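Local coordinates for Alr4995 protein (Nostoc sp., PDB 6LRF) that combines, in one chain, arginine dihydrolase activity, probably yielding ornithine, with ornithine cyclodeaminase activity that would convert ornithine to proline, at residues Y386-R391 / L438-I443; Q395-E400 / N415-Q420; A407-Q412 / E431-D436. All blocks are in the same frame, centred on the assembly; numbering follows the deposited sequence.

Interaction 1 (Y386-R391 / L438-I443)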
loop_
_atom_site.group_PDB
_atom_site.type_symbol
_atom_site.label_atom_id
_atom_site.label_comp_id
_atom_site.label_asym_id
_atom_site.label_seq_id
_atom_site.Cartn_x
_atom_site.Cartn_y
_atom_site.Cartn_z
ATOM N N TYR B 386 0.948 -31.820 -7.865
ATOM C CA TYR B 386 0.053 -32.463 -8.836
ATOM C C TYR B 386 0.106 -33.975 -8.815
ATOM O O TYR B 386 1.157 -34.547 -8.514
ATOM C CB TYR B 386 0.376 -31.959 -10.242
ATOM C CG TYR B 386 0.108 -30.495 -10.362
ATOM C CD1 TYR B 386 -1.199 -30.016 -10.375
ATOM C CD2 TYR B 386 1.154 -29.581 -10.425
ATOM C CE1 TYR B 386 -1.462 -28.670 -10.461
ATOM C CE2 TYR B 386 0.902 -28.227 -10.517
ATOM C CZ TYR B 386 -0.410 -27.776 -10.536
ATOM O OH TYR B 386 -0.670 -26.423 -10.622
ATOM N N PRO B 387 -1.027 -34.636 -9.149
ATOM C CA PRO B 387 -1.087 -36.103 -9.207
ATOM C C PRO B 387 -0.054 -36.629 -10.188
ATOM O O PRO B 387 0.034 -36.128 -11.309
ATOM C CB PRO B 387 -2.512 -36.400 -9.704
ATOM C CG PRO B 387 -3.270 -35.152 -9.510
ATOM C CD PRO B 387 -2.283 -34.026 -9.622
ATOM N N THR B 388 0.706 -37.628 -9.749
ATOM C CA THR B 388 1.950 -38.015 -10.391
ATOM C C THR B 388 2.009 -39.531 -10.509
ATOM O O THR B 388 1.589 -40.237 -9.592
ATOM C CB THR B 388 3.171 -37.488 -9.586
ATOM O OG1 THR B 388 3.141 -36.053 -9.538
ATOM C CG2 THR B 388 4.512 -37.948 -10.195
ATOM N N GLU B 389 2.500 -40.025 -11.647
ATOM C CA GLU B 389 2.763 -41.456 -11.829
ATOM C C GLU B 389 4.249 -41.663 -12.127
ATOM O O GLU B 389 4.883 -40.802 -12.741
ATOM C CB GLU B 389 1.903 -42.034 -12.961
ATOM C CG GLU B 389 0.437 -42.277 -12.604
ATOM C CD GLU B 389 -0.442 -42.637 -13.817
ATOM O OE1 GLU B 389 0.055 -42.631 -14.966
ATOM O OE2 GLU B 389 -1.643 -42.925 -13.622
ATOM N N VAL B 390 4.806 -42.789 -11.674
ATOM C CA VAL B 390 6.203 -43.136 -11.947
ATOM C C VAL B 390 6.326 -44.560 -12.531
ATOM O O VAL B 390 5.529 -45.440 -12.206
ATOM C CB VAL B 390 7.058 -43.010 -10.674
ATOM C CG1 VAL B 390 6.992 -41.577 -10.137
ATOM C CG2 VAL B 390 6.556 -43.951 -9.602
ATOM N N ARG B 391 7.311 -44.781 -13.400
ATOM C CA ARG B 391 7.430 -46.057 -14.126
ATOM C C ARG B 391 8.466 -46.960 -13.460
ATOM O O ARG B 391 9.657 -46.636 -13.426
ATOM C CB ARG B 391 7.804 -45.818 -15.592
ATOM C CG ARG B 391 7.447 -46.967 -16.572
ATOM C CD ARG B 391 7.842 -46.553 -17.993
ATOM N NE ARG B 391 7.575 -47.551 -19.029
ATOM C CZ ARG B 391 8.494 -48.382 -19.526
ATOM N NH1 ARG B 391 9.734 -48.367 -19.060
ATOM N NH2 ARG B 391 8.172 -49.242 -20.482
ATOM N N LEU B 438 13.629 -39.311 -15.548
ATOM C CA LEU B 438 12.997 -40.336 -16.373
ATOM C C LEU B 438 11.837 -41.022 -15.662
ATOM O O LEU B 438 11.809 -41.101 -14.437
ATOM C CB LEU B 438 14.025 -41.395 -16.786
ATOM C CG LEU B 438 15.176 -40.916 -17.662
ATOM C CD1 LEU B 438 16.178 -42.048 -17.862
ATOM C CD2 LEU B 438 14.613 -40.437 -18.979
ATOM N N GLY B 439 10.879 -41.509 -16.443
ATOM C CA GLY B 439 9.819 -42.346 -15.924
ATOM C C GLY B 439 8.922 -41.638 -14.935
ATOM O O GLY B 439 8.497 -42.222 -13.940
ATOM N N ILE B 440 8.641 -40.368 -15.207
ATOM C CA ILE B 440 7.741 -39.577 -14.368
ATOM C C ILE B 440 6.771 -38.819 -15.257
ATOM O O ILE B 440 7.177 -38.167 -16.216
ATOM C CB ILE B 440 8.514 -38.583 -13.484
ATOM C CG1 ILE B 440 9.601 -39.302 -12.689
ATOM C CG2 ILE B 440 7.550 -37.834 -12.526
ATOM C CD1 ILE B 440 10.784 -38.439 -12.315
ATOM N N ARG B 441 5.486 -38.902 -14.952
ATOM C CA ARG B 441 4.518 -38.086 -15.670
ATOM C C ARG B 441 3.469 -37.561 -14.699
ATOM O O ARG B 441 3.250 -38.130 -13.626
ATOM C CB ARG B 441 3.860 -38.881 -16.801
ATOM C CG ARG B 441 2.979 -40.028 -16.331
ATOM C CD ARG B 441 2.586 -40.888 -17.522
ATOM N NE ARG B 441 1.676 -41.971 -17.152
ATOM C CZ ARG B 441 1.379 -43.002 -17.943
ATOM N NH1 ARG B 441 0.542 -43.937 -17.529
ATOM N NH2 ARG B 441 1.926 -43.092 -19.145
ATOM N N THR B 442 2.840 -36.456 -15.073
ATOM C CA THR B 442 1.748 -35.908 -14.288
ATOM C C THR B 442 0.429 -36.457 -14.828
ATOM O O THR B 442 0.367 -36.912 -15.968
ATOM C CB THR B 442 1.723 -34.380 -14.350
ATOM O OG1 THR B 442 0.831 -33.880 -13.355
ATOM C CG2 THR B 442 1.234 -33.927 -15.718
ATOM N N ILE B 443 -0.628 -36.428 -14.021
ATOM C CA ILE B 443 -1.934 -36.790 -14.544
ATOM C C ILE B 443 -2.949 -35.728 -14.159
ATOM O O ILE B 443 -4.032 -36.033 -13.677
ATOM C CB ILE B 443 -2.388 -38.199 -14.067
ATOM C CG1 ILE B 443 -2.084 -38.415 -12.578
ATOM C CG2 ILE B 443 -1.700 -39.276 -14.896
ATOM C CD1 ILE B 443 -2.499 -39.780 -12.048
#
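Strand 440-442, outermost within this chain in a seven-stranded mixed sheet, pairs with strand 388-391 in antiparallel fashion, the two axes 4.7 Å apart. The tightly packed part is the backbone and the inner face, where Thr388, Val390 and Ile440 are buried. Around the hydrogen-bonded pair Glu389 and Arg441, Glu389 N meets Arg441 O at 2.8 Å nearly along the C=O axis, and Arg441 N returns a bond to Glu389 O at 3.0 Å. On the inner face, Thr388 and Ile440 lie side by side, with Thr388 CG2 3.8 Å from Ile440 CG2. At one end Pro387 O is gripped twice, by Ile443 N and by the hydroxyl of Thr442.

The face of Glu389 and Arg441 is polar and partly exposed, yet held by a salt bridge. Arg441 CG takes the crowded position between N and the carbonyl carbon (chi1 67°), which lays its extended chain alongside Glu389. A single oxygen, Glu389 OE1, lies in the guanidinium plane and accepts from Arg441 NE at 2.8 Å and from NH1 at 2.9 Å, whereas OE2 rests 3.6 Å from Ile443 CD1. With Trp396 in a cation-pi contact with the same guanidinium, the paired bonds to one oxygen probably fix this group, and its positive charge would favour an ionised Glu389.

Interaction 2 (Q395-E400 / N415-Q420)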
loop_
_atom_site.group_PDB
_atom_site.type_symbol
_atom_site.label_atom_id
_atom_site.label_comp_id
_atom_site.label_asym_id
_atom_site.label_seq_id
_atom_site.Cartn_x
_atom_site.Cartn_y
_atom_site.Cartn_z
ATOM N N GLN B 395 6.052 -50.470 -15.608
ATOM C CA GLN B 395 4.692 -50.301 -15.123
ATOM C C GLN B 395 4.513 -48.916 -14.464
ATOM O O GLN B 395 5.338 -48.509 -13.642
ATOM C CB GLN B 395 4.375 -51.445 -14.152
ATOM C CG GLN B 395 2.965 -51.499 -13.580
ATOM C CD GLN B 395 2.721 -52.776 -12.761
ATOM O OE1 GLN B 395 2.826 -52.772 -11.527
ATOM N NE2 GLN B 395 2.386 -53.874 -13.451
ATOM N N TRP B 396 3.458 -48.192 -14.849
ATOM C CA TRP B 396 3.171 -46.868 -14.277
ATOM C C TRP B 396 2.355 -46.983 -12.990
ATOM O O TRP B 396 1.304 -47.604 -12.968
ATOM C CB TRP B 396 2.437 -45.977 -15.282
ATOM C CG TRP B 396 3.297 -45.546 -16.422
ATOM C CD1 TRP B 396 3.369 -46.122 -17.658
ATOM C CD2 TRP B 396 4.213 -44.446 -16.438
ATOM N NE1 TRP B 396 4.276 -45.450 -18.440
ATOM C CE2 TRP B 396 4.811 -44.419 -17.714
ATOM C CE3 TRP B 396 4.587 -43.478 -15.497
ATOM C CZ2 TRP B 396 5.748 -43.457 -18.079
ATOM C CZ3 TRP B 396 5.531 -42.526 -15.855
ATOM C CH2 TRP B 396 6.097 -42.520 -17.136
ATOM N N ILE B 397 2.877 -46.360 -11.933
ATOM C CA ILE B 397 2.392 -46.477 -10.559
ATOM C C ILE B 397 2.010 -45.108 -9.999
ATOM O O ILE B 397 2.806 -44.168 -10.077
ATOM C CB ILE B 397 3.487 -47.077 -9.636
ATOM C CG1 ILE B 397 3.996 -48.406 -10.193
ATOM C CG2 ILE B 397 2.986 -47.211 -8.221
ATOM C CD1 ILE B 397 2.894 -49.406 -10.461
ATOM N N LYS B 398 0.828 -45.002 -9.397
ATOM C CA LYS B 398 0.379 -43.734 -8.808
ATOM C C LYS B 398 1.106 -43.403 -7.494
ATOM O O LYS B 398 1.219 -44.250 -6.607
ATOM C CB LYS B 398 -1.140 -43.777 -8.589
ATOM C CG LYS B 398 -1.714 -42.631 -7.764
ATOM C CD LYS B 398 -2.079 -41.409 -8.608
ATOM C CE LYS B 398 -2.534 -40.241 -7.714
ATOM N NZ LYS B 398 -4.000 -39.951 -7.816
ATOM N N VAL B 399 1.615 -42.177 -7.379
ATOM C CA VAL B 399 2.301 -41.747 -6.158
ATOM C C VAL B 399 1.264 -41.348 -5.091
ATOM O O VAL B 399 0.337 -40.582 -5.382
ATOM C CB VAL B 399 3.279 -40.551 -6.426
ATOM C CG1 VAL B 399 3.969 -40.094 -5.138
ATOM C CG2 VAL B 399 4.306 -40.913 -7.504
ATOM N N GLU B 400 1.424 -41.881 -3.875
ATOM C CA GLU B 400 0.535 -41.594 -2.749
ATOM C C GLU B 400 1.079 -40.491 -1.832
ATOM O O GLU B 400 2.294 -40.230 -1.804
ATOM C CB GLU B 400 0.299 -42.860 -1.925
ATOM C CG GLU B 400 -0.540 -43.901 -2.645
ATOM C CD GLU B 400 -0.740 -45.158 -1.817
ATOM O OE1 GLU B 400 -0.378 -45.148 -0.618
ATOM O OE2 GLU B 400 -1.257 -46.153 -2.372
ATOM N N ASN B 415 1.458 -56.008 -0.664
ATOM C CA ASN B 415 0.321 -55.586 -1.475
ATOM C C ASN B 415 0.755 -54.889 -2.772
ATOM O O ASN B 415 -0.016 -54.133 -3.369
ATOM C CB ASN B 415 -0.596 -54.660 -0.651
ATOM C CG ASN B 415 -1.379 -55.426 0.412
ATOM O OD1 ASN B 415 -2.316 -56.149 0.082
ATOM N ND2 ASN B 415 -0.972 -55.303 1.684
ATOM N N GLY B 416 1.987 -55.143 -3.202
ATOM C CA GLY B 416 2.461 -54.624 -4.475
ATOM C C GLY B 416 3.436 -53.472 -4.340
ATOM O O GLY B 416 3.872 -53.128 -3.243
ATOM N N LEU B 417 3.783 -52.878 -5.478
ATOM C CA LEU B 417 4.654 -51.709 -5.521
ATOM C C LEU B 417 4.002 -50.497 -4.885
ATOM O O LEU B 417 2.868 -50.172 -5.192
ATOM C CB LEU B 417 5.015 -51.376 -6.966
ATOM C CG LEU B 417 6.158 -52.154 -7.587
ATOM C CD1 LEU B 417 6.170 -51.881 -9.079
ATOM C CD2 LEU B 417 7.467 -51.730 -6.940
ATOM N N LEU B 418 4.726 -49.823 -4.007
ATOM C CA LEU B 418 4.212 -48.612 -3.400
ATOM C C LEU B 418 5.109 -47.411 -3.704
ATOM O O LEU B 418 6.323 -47.455 -3.466
ATOM C CB LEU B 418 4.080 -48.803 -1.891
ATOM C CG LEU B 418 3.651 -47.561 -1.124
ATOM C CD1 LEU B 418 2.246 -47.105 -1.560
ATOM C CD2 LEU B 418 3.710 -47.873 0.358
ATOM N N ALA B 419 4.508 -46.350 -4.245
ATOM C CA ALA B 419 5.225 -45.095 -4.490
ATOM C C ALA B 419 4.665 -44.031 -3.557
ATOM O O ALA B 419 3.468 -43.759 -3.563
ATOM C CB ALA B 419 5.102 -44.663 -5.945
ATOM N N GLN B 420 5.541 -43.456 -2.747
ATOM C CA GLN B 420 5.156 -42.554 -1.664
ATOM C C GLN B 420 5.941 -41.255 -1.685
ATOM O O GLN B 420 7.161 -41.254 -1.595
ATOM C CB GLN B 420 5.414 -43.206 -0.307
ATOM C CG GLN B 420 4.238 -43.761 0.426
ATOM C CD GLN B 420 4.690 -44.472 1.693
ATOM O OE1 GLN B 420 5.691 -45.199 1.687
ATOM N NE2 GLN B 420 3.976 -44.247 2.787
HETATM O O HOH W 1 1.731 -46.371 -5.324
#
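Ala419 forms the apolar centre where strands 395-400 and 416-420 meet: its methyl CB points at the other strand and lies 4.0 Å from Ile397 CG2 and 4.1 Å from Val399 CG2. The two strands are parallel neighbours in a mixed beta-sheet, but they splay by 45°, so within these segments direct main-chain bonding is confined to Glu400 and Ala419. Ile410, from strand 407-413, also packs on Ala419. Toward the N-terminal ends the gap is bridged by longer side chains, with Ile397 CG1 reaching Leu417 CD1 at 4.2 Å.

Further out, the backbone takes over. The amide of Glu400 donates to Ala419 O over 2.8 Å in an almost straight bond (174° at the hydrogen), approaching from above the carbonyl plane. Between Lys398 O and Ala419 N the strands are too far apart for a direct bond, and a water stands in for it, donating to Lys398 O and accepting from Ala419 N at 3.0 Å.

At the exposed edge, Glu400 holds CG anti to its carbonyl carbon and extends the rest of its chain back along the neighbouring strand. Leu418 has CB turned away, yet with CG anti to its N (chi1 175°) it brings one branch back and crosses the glutamate at about a right angle, so that Leu418 CD1 touches Glu400 OE1 at 3.4 Å.

Interaction 3 (A407-Q412 / E431-D436)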
loop_
_atom_site.group_PDB
_atom_site.type_symbol
_atom_site.label_atom_id
_atom_site.label_comp_id
_atom_site.label_asym_id
_atom_site.label_seq_id
_atom_site.Cartn_x
_atom_site.Cartn_y
_atom_site.Cartn_z
ATOM N N ALA B 407 10.463 -36.013 -1.702
ATOM C CA ALA B 407 11.060 -37.005 -2.573
ATOM C C ALA B 407 10.048 -38.122 -2.799
ATOM O O ALA B 407 9.075 -38.255 -2.062
ATOM C CB ALA B 407 12.355 -37.551 -1.969
ATOM N N ILE B 408 10.264 -38.934 -3.821
ATOM C CA ILE B 408 9.352 -40.047 -4.055
ATOM C C ILE B 408 10.067 -41.355 -3.745
ATOM O O ILE B 408 11.047 -41.706 -4.398
ATOM C CB ILE B 408 8.830 -40.039 -5.491
ATOM C CG1 ILE B 408 8.109 -38.711 -5.763
ATOM C CG2 ILE B 408 7.885 -41.209 -5.740
ATOM C CD1 ILE B 408 7.516 -38.626 -7.154
ATOM N N ALA B 409 9.582 -42.057 -2.723
ATOM C CA ALA B 409 10.181 -43.314 -2.294
ATOM C C ALA B 409 9.386 -44.479 -2.879
ATOM O O ALA B 409 8.163 -44.438 -2.959
ATOM C CB ALA B 409 10.228 -43.397 -0.765
ATOM N N ILE B 410 10.097 -45.512 -3.305
ATOM C CA ILE B 410 9.498 -46.661 -3.960
ATOM C C ILE B 410 9.823 -47.863 -3.115
ATOM O O ILE B 410 10.985 -48.074 -2.753
ATOM C CB ILE B 410 10.052 -46.904 -5.395
ATOM C CG1 ILE B 410 9.966 -45.636 -6.238
ATOM C CG2 ILE B 410 9.307 -48.063 -6.080
ATOM C CD1 ILE B 410 8.535 -45.146 -6.429
ATOM N N THR B 411 8.813 -48.659 -2.803
ATOM C CA THR B 411 9.067 -49.888 -2.083
ATOM C C THR B 411 8.162 -51.034 -2.582
ATOM O O THR B 411 7.063 -50.811 -3.112
ATOM C CB THR B 411 8.915 -49.658 -0.554
ATOM O OG1 THR B 411 9.127 -50.893 0.142
ATOM C CG2 THR B 411 7.554 -49.119 -0.219
ATOM N N GLN B 412 8.671 -52.259 -2.474
ATOM C CA GLN B 412 7.887 -53.455 -2.774
ATOM C C GLN B 412 7.248 -53.918 -1.455
ATOM O O GLN B 412 7.931 -54.060 -0.451
ATOM C CB GLN B 412 8.766 -54.558 -3.400
ATOM C CG GLN B 412 8.022 -55.838 -3.792
ATOM C CD GLN B 412 7.077 -55.661 -4.990
ATOM O OE1 GLN B 412 7.438 -55.072 -6.013
ATOM N NE2 GLN B 412 5.863 -56.183 -4.862
ATOM N N GLU B 431 15.654 -46.977 1.909
ATOM C CA GLU B 431 14.568 -46.682 0.970
ATOM C C GLU B 431 15.125 -46.302 -0.399
ATOM O O GLU B 431 16.167 -45.650 -0.498
ATOM C CB GLU B 431 13.665 -45.562 1.497
ATOM C CG GLU B 431 12.876 -45.931 2.739
ATOM C CD GLU B 431 11.762 -44.929 3.052
ATOM O OE1 GLU B 431 12.055 -43.879 3.678
ATOM O OE2 GLU B 431 10.593 -45.197 2.690
ATOM N N GLN B 432 14.428 -46.727 -1.446
ATOM C CA GLN B 432 14.767 -46.357 -2.816
ATOM C C GLN B 432 14.049 -45.065 -3.212
ATOM O O GLN B 432 12.839 -44.942 -3.053
ATOM C CB GLN B 432 14.395 -47.482 -3.783
ATOM C CG GLN B 432 15.194 -48.759 -3.575
ATOM C CD GLN B 432 16.652 -48.590 -3.944
ATOM O OE1 GLN B 432 16.979 -47.996 -4.976
ATOM N NE2 GLN B 432 17.543 -49.110 -3.100
ATOM N N VAL B 433 14.808 -44.113 -3.733
ATOM C CA VAL B 433 14.281 -42.808 -4.058
ATOM C C VAL B 433 14.546 -42.464 -5.531
ATOM O O VAL B 433 15.638 -42.685 -6.041
ATOM C CB VAL B 433 14.887 -41.730 -3.115
ATOM C CG1 VAL B 433 14.673 -40.335 -3.671
ATOM C CG2 VAL B 433 14.265 -41.854 -1.706
ATOM N N ILE B 434 13.523 -41.945 -6.211
ATOM C CA ILE B 434 13.646 -41.504 -7.595
ATOM C C ILE B 434 14.625 -40.347 -7.743
ATOM O O ILE B 434 14.545 -39.338 -7.016
ATOM C CB ILE B 434 12.265 -41.106 -8.146
ATOM C CG1 ILE B 434 11.372 -42.343 -8.136
ATOM C CG2 ILE B 434 12.380 -40.496 -9.546
ATOM C CD1 ILE B 434 10.056 -42.130 -8.729
ATOM N N VAL B 435 15.577 -40.524 -8.661
ATOM C CA VAL B 435 16.548 -39.491 -9.023
ATOM C C VAL B 435 16.408 -39.252 -10.517
ATOM O O VAL B 435 15.746 -40.036 -11.208
ATOM C CB VAL B 435 18.002 -39.882 -8.699
ATOM C CG1 VAL B 435 18.177 -40.131 -7.205
ATOM C CG2 VAL B 435 18.410 -41.110 -9.504
ATOM N N ASP B 436 17.026 -38.185 -11.011
ATOM C CA ASP B 436 16.922 -37.815 -12.425
ATOM C C ASP B 436 15.462 -37.500 -12.780
ATOM O O ASP B 436 14.665 -37.156 -11.900
ATOM C CB ASP B 436 17.487 -38.928 -13.321
ATOM C CG ASP B 436 18.058 -38.399 -14.640
ATOM O OD1 ASP B 436 17.268 -37.952 -15.509
ATOM O OD2 ASP B 436 19.296 -38.451 -14.814
HETATM O O HOH W 2 12.461 -38.270 -5.446
#
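This is a buried antiparallel strand pairing inside the seven-stranded mixed sheet, joining strand 407-412 to strand 432-435, which is itself flanked by strand 366-369. Two direct main-chain bonds hold it. Ile410 N donates to Gln432 O at 2.8 Å, within the carbonyl plane, and Ile434 N meets Ile408 O at 3.1 Å, nearly along the C=O axis. The strands are twisted well away from antiparallel (133° between their directions), and a water fills the next step, accepting from Ile408 N and donating to Ile434 O, at 2.8 Å from each.

Isoleucines carry one face. Ile408 and Ile434 lie side by side, the Ile434 methyl CD1 resting 3.8 Å from the CG2 branch of Ile408, while Ile410 crosses Ile434 obliquely with their CG1 atoms 4.1 Å apart. Leu367 adds to this apolar layer. Smaller groups line the other face, where Ala407 CB meets Val433 CG1 at 4.0 Å. There the extended chain of Glu431 brings OE2 beside the methyl of Ala409, and OE1 is held by a salt bridge to Lys422.

The isoleucine layer is thus buried beside amides and carbonyls of Ile408, Ile410, Gln432 and Ile434 that are bonded directly or through the water, while the charge of Glu431 is probably balanced by Lys422.

In the fold
All three contacts belong to one mixed sheet, in the order 366-369, 432-435, 407-413, 416-422, 395-400, 388-392, 440-442. Interaction 1 ties strand 440-442, outermost within this chain, to 388-392; interaction 2 joins the parallel strands 395-400 and 416-422; interaction 3 pairs 407-413 with 432-435. Their centres lie about 10 to 13 Å apart. Hairpins connect them: strand 388-392 turns directly into 395-400, and 407-413 into 416-422. Along the chain, interaction 1 encloses the other two, whose segments alternate. The sheet curls enough for Val390 to touch Ile434, Ile410 and Ile408, giving interactions 1 and 3 a common apolar core within the first region of the ArgZ-like C-terminal part.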